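Local coordinates for protein guanine deaminase (PDB 6OHB) that catalyses the zinc-dependent hydrolytic deamination of guanine to xanthine and ammonia in purine degradation, at residues S88-A93 with K104-T109; M170-P175 with S214-M219. All blocks are in the same frame, centred on the assembly; numbering follows the deposited sequence.

Interaction 1. Residues S88-A93 with K104-T109; sequences SEMVGA and KHTFPT
The loop that leaves barrel strand 73-84, the strand carrying zinc ligands H82 and H84, folds here against one side of helix 98-111. G92 CA sits over one face of the H105 imidazole, 3.5 Å from the ring centroid and only 10° off the normal, a CH-pi contact. The CB of K104 covers the opposite face, so the ring is sandwiched. Glycine suits the place: a CB here would probably crowd ND1 of H105. M90 crosses H105 and T109 at about a right angle: its SD lies 3.7 Å from H105 CB, while its CG presses on T109 OG1 at 3.1 Å, a tight fit. That hydroxyl stands beside its own backbone N (chi1 -61°) and donates to H105 O at 2.6 Å, approaching from above the carbonyl plane. T109 N donates to the same oxygen. With its hydroxyl turned back onto the helix backbone, the threonine can meet the thioether chain. Its methyl CG2 instead faces E89, at 4.0 Å from CD. E89 runs alongside in the opposite direction and hydrogen-bonds Y118 and Y113 with its two carboxylate oxygens, which satisfies a buried acid. Around the contact, W101 of the same helix meets the H105 ring edge-to-face, helix 116-132 packs against S88 and E89, and R402 of the second subunit hydrogen-bonds S88 O.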
loop_
_atom_site.group_PDB
_atom_site.type_symbol
_atom_site.label_atom_id
_atom_site.label_comp_id
_atom_site.label_asym_id
_atom_site.label_seq_id
_atom_site.Cartn_x
_atom_site.Cartn_y
_atom_site.Cartn_z
ATOM N N SER A 88 14.193 -11.951 -0.801
ATOM C CA SER A 88 12.778 -12.011 -1.155
ATOM C C SER A 88 11.952 -12.720 -0.084
ATOM O O SER A 88 10.808 -12.333 0.180
ATOM C CB SER A 88 12.610 -12.706 -2.507
ATOM O OG SER A 88 13.288 -12.005 -3.536
ATOM N N GLU A 89 12.516 -13.744 0.554
ATOM C CA GLU A 89 11.778 -14.564 1.507
ATOM C C GLU A 89 11.754 -13.989 2.919
ATOM O O GLU A 89 11.077 -14.554 3.786
ATOM C CB GLU A 89 12.362 -15.984 1.541
ATOM C CG GLU A 89 13.768 -16.074 2.116
ATOM C CD GLU A 89 14.850 -15.996 1.051
ATOM O OE1 GLU A 89 14.729 -15.163 0.125
ATOM O OE2 GLU A 89 15.825 -16.774 1.141
ATOM N N MET A 90 12.447 -12.880 3.163
ATOM C CA MET A 90 12.615 -12.368 4.519
ATOM C C MET A 90 11.276 -12.008 5.153
ATOM O O MET A 90 10.519 -11.192 4.618
ATOM C CB MET A 90 13.536 -11.149 4.502
ATOM C CG MET A 90 14.401 -11.017 5.744
ATOM S SD MET A 90 15.040 -9.349 5.987
ATOM C CE MET A 90 15.481 -8.916 4.325
ATOM N N VAL A 91 10.994 -12.616 6.301
ATOM C CA VAL A 91 9.831 -12.287 7.118
ATOM C C VAL A 91 10.347 -11.710 8.429
ATOM O O VAL A 91 11.081 -12.380 9.164
ATOM C CB VAL A 91 8.942 -13.514 7.367
ATOM C CG1 VAL A 91 7.758 -13.144 8.262
ATOM C CG2 VAL A 91 8.467 -14.102 6.049
ATOM N N GLY A 92 9.976 -10.469 8.716
ATOM C CA GLY A 92 10.433 -9.787 9.908
ATOM C C GLY A 92 9.370 -9.714 10.987
ATOM O O GLY A 92 8.175 -9.721 10.706
ATOM N N ALA A 93 9.822 -9.655 12.236
ATOM C CA ALA A 93 8.915 -9.347 13.329
ATOM C C ALA A 93 8.414 -7.908 13.197
ATOM O O ALA A 93 8.922 -7.110 12.402
ATOM C CB ALA A 93 9.602 -9.560 14.680
ATOM N N LYS A 104 18.854 -9.378 13.039
ATOM C CA LYS A 104 17.903 -10.445 13.336
ATOM C C LYS A 104 17.344 -11.140 12.103
ATOM O O LYS A 104 17.061 -12.340 12.160
ATOM C CB LYS A 104 16.744 -9.908 14.180
ATOM C CG LYS A 104 17.171 -9.472 15.570
ATOM C CD LYS A 104 16.004 -9.460 16.536
ATOM C CE LYS A 104 15.841 -8.098 17.185
ATOM N NZ LYS A 104 14.624 -8.064 18.037
ATOM N N HIS A 105 17.169 -10.426 10.995
ATOM C CA HIS A 105 16.499 -10.972 9.824
ATOM C C HIS A 105 17.377 -10.941 8.583
ATOM O O HIS A 105 17.470 -11.948 7.872
ATOM C CB HIS A 105 15.192 -10.206 9.563
ATOM C CG HIS A 105 14.246 -10.213 10.725
ATOM N ND1 HIS A 105 13.813 -9.058 11.339
ATOM C CD2 HIS A 105 13.650 -11.236 11.381
ATOM C CE1 HIS A 105 12.994 -9.368 12.327
ATOM N NE2 HIS A 105 12.876 -10.683 12.374
ATOM N N THR A 106 18.048 -9.816 8.321
ATOM C CA THR A 106 18.755 -9.634 7.057
ATOM C C THR A 106 19.902 -10.629 6.906
ATOM O O THR A 106 19.985 -11.347 5.899
ATOM C CB THR A 106 19.281 -8.200 6.970
ATOM O OG1 THR A 106 18.176 -7.291 6.891
ATOM C CG2 THR A 106 20.169 -8.025 5.746
ATOM N N PHE A 107 20.796 -10.688 7.904
ATOM C CA PHE A 107 21.977 -11.546 7.788
ATOM C C PHE A 107 21.640 -13.033 7.775
ATOM O O PHE A 107 22.212 -13.761 6.945
ATOM C CB PHE A 107 22.978 -11.210 8.897
ATOM C CG PHE A 107 23.494 -9.802 8.848
ATOM C CD1 PHE A 107 23.514 -9.092 7.657
ATOM C CD2 PHE A 107 23.967 -9.188 9.995
ATOM C CE1 PHE A 107 23.989 -7.795 7.614
ATOM C CE2 PHE A 107 24.446 -7.892 9.957
ATOM C CZ PHE A 107 24.456 -7.194 8.765
ATOM N N PRO A 108 20.782 -13.563 8.662
ATOM C CA PRO A 108 20.442 -14.994 8.545
ATOM C C PRO A 108 19.758 -15.331 7.234
ATOM O O PRO A 108 19.982 -16.414 6.681
ATOM C CB PRO A 108 19.521 -15.241 9.752
ATOM C CG PRO A 108 19.804 -14.127 10.695
ATOM C CD PRO A 108 20.123 -12.946 9.828
ATOM N N THR A 109 18.931 -14.422 6.718
ATOM C CA THR A 109 18.323 -14.637 5.409
ATOM C C THR A 109 19.394 -14.739 4.330
ATOM O O THR A 109 19.385 -15.671 3.516
ATOM C CB THR A 109 17.338 -13.512 5.091
ATOM O OG1 THR A 109 16.300 -13.496 6.079
ATOM C CG2 THR A 109 16.720 -13.718 3.715
#

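Interaction 2. Residues M170-P175 with S214-M219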
loop_
_atom_site.group_PDB
_atom_site.type_symbol
_atom_site.label_atom_id
_atom_site.label_comp_id
_atom_site.label_asym_id
_atom_site.label_seq_id
_atom_site.Cartn_x
_atom_site.Cartn_y
_atom_site.Cartn_z
ATOM N N MET A 170 31.862 -6.494 2.770
ATOM C CA MET A 170 31.660 -6.282 4.205
ATOM C C MET A 170 32.605 -7.191 4.982
ATOM O O MET A 170 32.506 -8.419 4.877
ATOM C CB MET A 170 30.202 -6.538 4.597
ATOM C CG MET A 170 29.596 -7.796 3.995
ATOM S SD MET A 170 27.892 -8.082 4.518
ATOM C CE MET A 170 28.003 -7.663 6.250
ATOM N N ASP A 171 33.510 -6.600 5.769
ATOM C CA ASP A 171 34.525 -7.378 6.477
ATOM C C ASP A 171 34.484 -7.220 7.996
ATOM O O ASP A 171 35.360 -7.765 8.678
ATOM C CB ASP A 171 35.927 -7.037 5.954
ATOM C CG ASP A 171 36.361 -5.619 6.287
ATOM O OD1 ASP A 171 35.498 -4.783 6.626
ATOM O OD2 ASP A 171 37.577 -5.340 6.199
ATOM N N ARG A 172 33.507 -6.502 8.549
ATOM C CA ARG A 172 33.445 -6.336 9.996
ATOM C C ARG A 172 32.007 -6.082 10.435
ATOM O O ARG A 172 31.132 -5.774 9.620
ATOM C CB ARG A 172 34.360 -5.198 10.466
ATOM C CG ARG A 172 33.833 -3.808 10.172
ATOM C CD ARG A 172 34.814 -2.746 10.633
ATOM N NE ARG A 172 34.353 -1.399 10.313
ATOM C CZ ARG A 172 35.038 -0.289 10.581
ATOM N NH1 ARG A 172 36.220 -0.363 11.178
ATOM N NH2 ARG A 172 34.539 0.894 10.252
ATOM N N ASN A 173 31.777 -6.243 11.744
ATOM C CA ASN A 173 30.512 -5.893 12.398
ATOM C C ASN A 173 29.335 -6.686 11.833
ATOM O O ASN A 173 28.249 -6.148 11.607
ATOM C CB ASN A 173 30.243 -4.390 12.312
ATOM C CG ASN A 173 31.153 -3.586 13.212
ATOM O OD1 ASN A 173 31.515 -4.033 14.301
ATOM N ND2 ASN A 173 31.534 -2.396 12.764
ATOM N N ALA A 174 29.540 -7.981 11.634
ATOM C CA ALA A 174 28.487 -8.868 11.164
ATOM C C ALA A 174 28.919 -10.298 11.444
ATOM O O ALA A 174 30.113 -10.557 11.628
ATOM C CB ALA A 174 28.215 -8.666 9.664
ATOM N N PRO A 175 27.973 -11.239 11.513
ATOM C CA PRO A 175 28.340 -12.632 11.792
ATOM C C PRO A 175 29.407 -13.138 10.831
ATOM O O PRO A 175 29.490 -12.709 9.677
ATOM C CB PRO A 175 27.019 -13.388 11.618
ATOM C CG PRO A 175 25.980 -12.385 11.954
ATOM C CD PRO A 175 26.510 -11.055 11.479
ATOM N N SER A 214 32.425 -2.024 6.865
ATOM C CA SER A 214 33.644 -2.052 6.070
ATOM C C SER A 214 34.766 -1.357 6.822
ATOM O O SER A 214 34.628 -0.195 7.221
ATOM C CB SER A 214 33.414 -1.383 4.709
ATOM O OG SER A 214 32.592 -2.197 3.885
ATOM N N SER A 215 35.879 -2.063 6.983
ATOM C CA SER A 215 37.070 -1.507 7.599
ATOM C C SER A 215 37.669 -0.424 6.701
ATOM O O SER A 215 37.338 -0.333 5.515
ATOM C CB SER A 215 38.091 -2.614 7.842
ATOM O OG SER A 215 38.561 -3.133 6.611
ATOM N N PRO A 216 38.548 0.422 7.244
ATOM C CA PRO A 216 39.289 1.345 6.366
ATOM C C PRO A 216 40.056 0.636 5.259
ATOM O O PRO A 216 40.160 1.172 4.146
ATOM C CB PRO A 216 40.227 2.075 7.339
ATOM C CG PRO A 216 39.493 2.034 8.651
ATOM C CD PRO A 216 38.765 0.713 8.673
ATOM N N GLU A 217 40.568 -0.570 5.523
ATOM C CA GLU A 217 41.255 -1.336 4.485
ATOM C C GLU A 217 40.310 -1.696 3.346
ATOM O O GLU A 217 40.657 -1.553 2.166
ATOM C CB GLU A 217 41.866 -2.602 5.091
ATOM C CG GLU A 217 43.178 -2.369 5.814
ATOM C CD GLU A 217 43.014 -1.507 7.052
ATOM O OE1 GLU A 217 42.344 -1.954 8.010
ATOM O OE2 GLU A 217 43.539 -0.372 7.055
ATOM N N GLN A 218 39.104 -2.157 3.680
ATOM C CA GLN A 218 38.143 -2.509 2.641
ATOM C C GLN A 218 37.659 -1.278 1.883
ATOM O O GLN A 218 37.440 -1.341 0.668
ATOM C CB GLN A 218 36.966 -3.264 3.250
ATOM C CG GLN A 218 36.047 -3.872 2.212
ATOM C CD GLN A 218 35.045 -4.823 2.819
ATOM O OE1 GLN A 218 34.098 -4.399 3.484
ATOM N NE2 GLN A 218 35.241 -6.118 2.589
ATOM N N MET A 219 37.468 -0.154 2.581
ATOM C CA MET A 219 37.106 1.078 1.889
ATOM C C MET A 219 38.197 1.483 0.904
ATOM O O MET A 219 37.903 1.939 -0.212
ATOM C CB MET A 219 36.837 2.196 2.898
ATOM C CG MET A 219 35.591 1.989 3.766
ATOM S SD MET A 219 33.993 2.089 2.907
ATOM C CE MET A 219 34.023 3.766 2.277
#
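D171 and S215 both hold their side chains in the crowded position between backbone N and carbonyl carbon (chi1 68° and 66°), and this turns carboxylate and hydroxyl toward each other. The carboxylate grips one residue with both oxygens, each using its syn lone pair. OD1 of D171 accepts from S215 N at 2.8 Å along a fairly straight line (158°), and OD2 accepts from the S215 hydroxyl, in a very short bond of 2.5 Å to OG. Serine fits here because OG works in two directions, giving to D171 while accepting from Q218 N at 3.1 Å. An alanine in place of D171 would remove both acceptors and would probably loosen the tie between this loop and the helix start. The first turn is braced further by S214, whose OG donates to Q218 OE1 at 2.7 Å, in the carbonyl plane and on a lone pair. The amide NE2 of Q218 turns instead to D180, which also binds M170 N, and the glutamine chain packs against M170 and D171. R172 leaves its backbone in the same crowded position and then extends fully from CG to NE, laying its guanidinium over the backbone of S214 and S215. S215 CA lies 3.6 Å from that plane, offset toward the rim, while P216 CD approaches NH1 at 3.7 Å; NE donates to P212 O. S215 is the N-cap of helix 216-228, and D171 holds it from the neighbouring loop; P216 opens the helix without needing an amide hydrogen, and the D171 carboxylate is probably stabilised by the helix's positive end. The contact joins neighbouring strand-to-helix loops of a TIM-barrel amidohydrolase.

The two interactions follow in series along the chain, 88-93 with 104-109 closing before 170-175 opens, and their centres lie about 21 Å apart within the one TIM-barrel domain. Each involves loops that follow barrel strands: 73-84 for interaction 1, the parallel neighbours 164-169 and 203-208 for interaction 2. They meet through F107 on helix 98-111, whose CD2 packs 3.5 Å from P175 CD, while its CE2 touches A174 CB at 3.9 Å. The packing joins helix 98-111 to the loop after strand 164-169, beside R209, a probable substrate-binding residue approached by the side chains of T106 and M170. The side chain of T106 comes within about 8 Å of the zinc at nearest atoms.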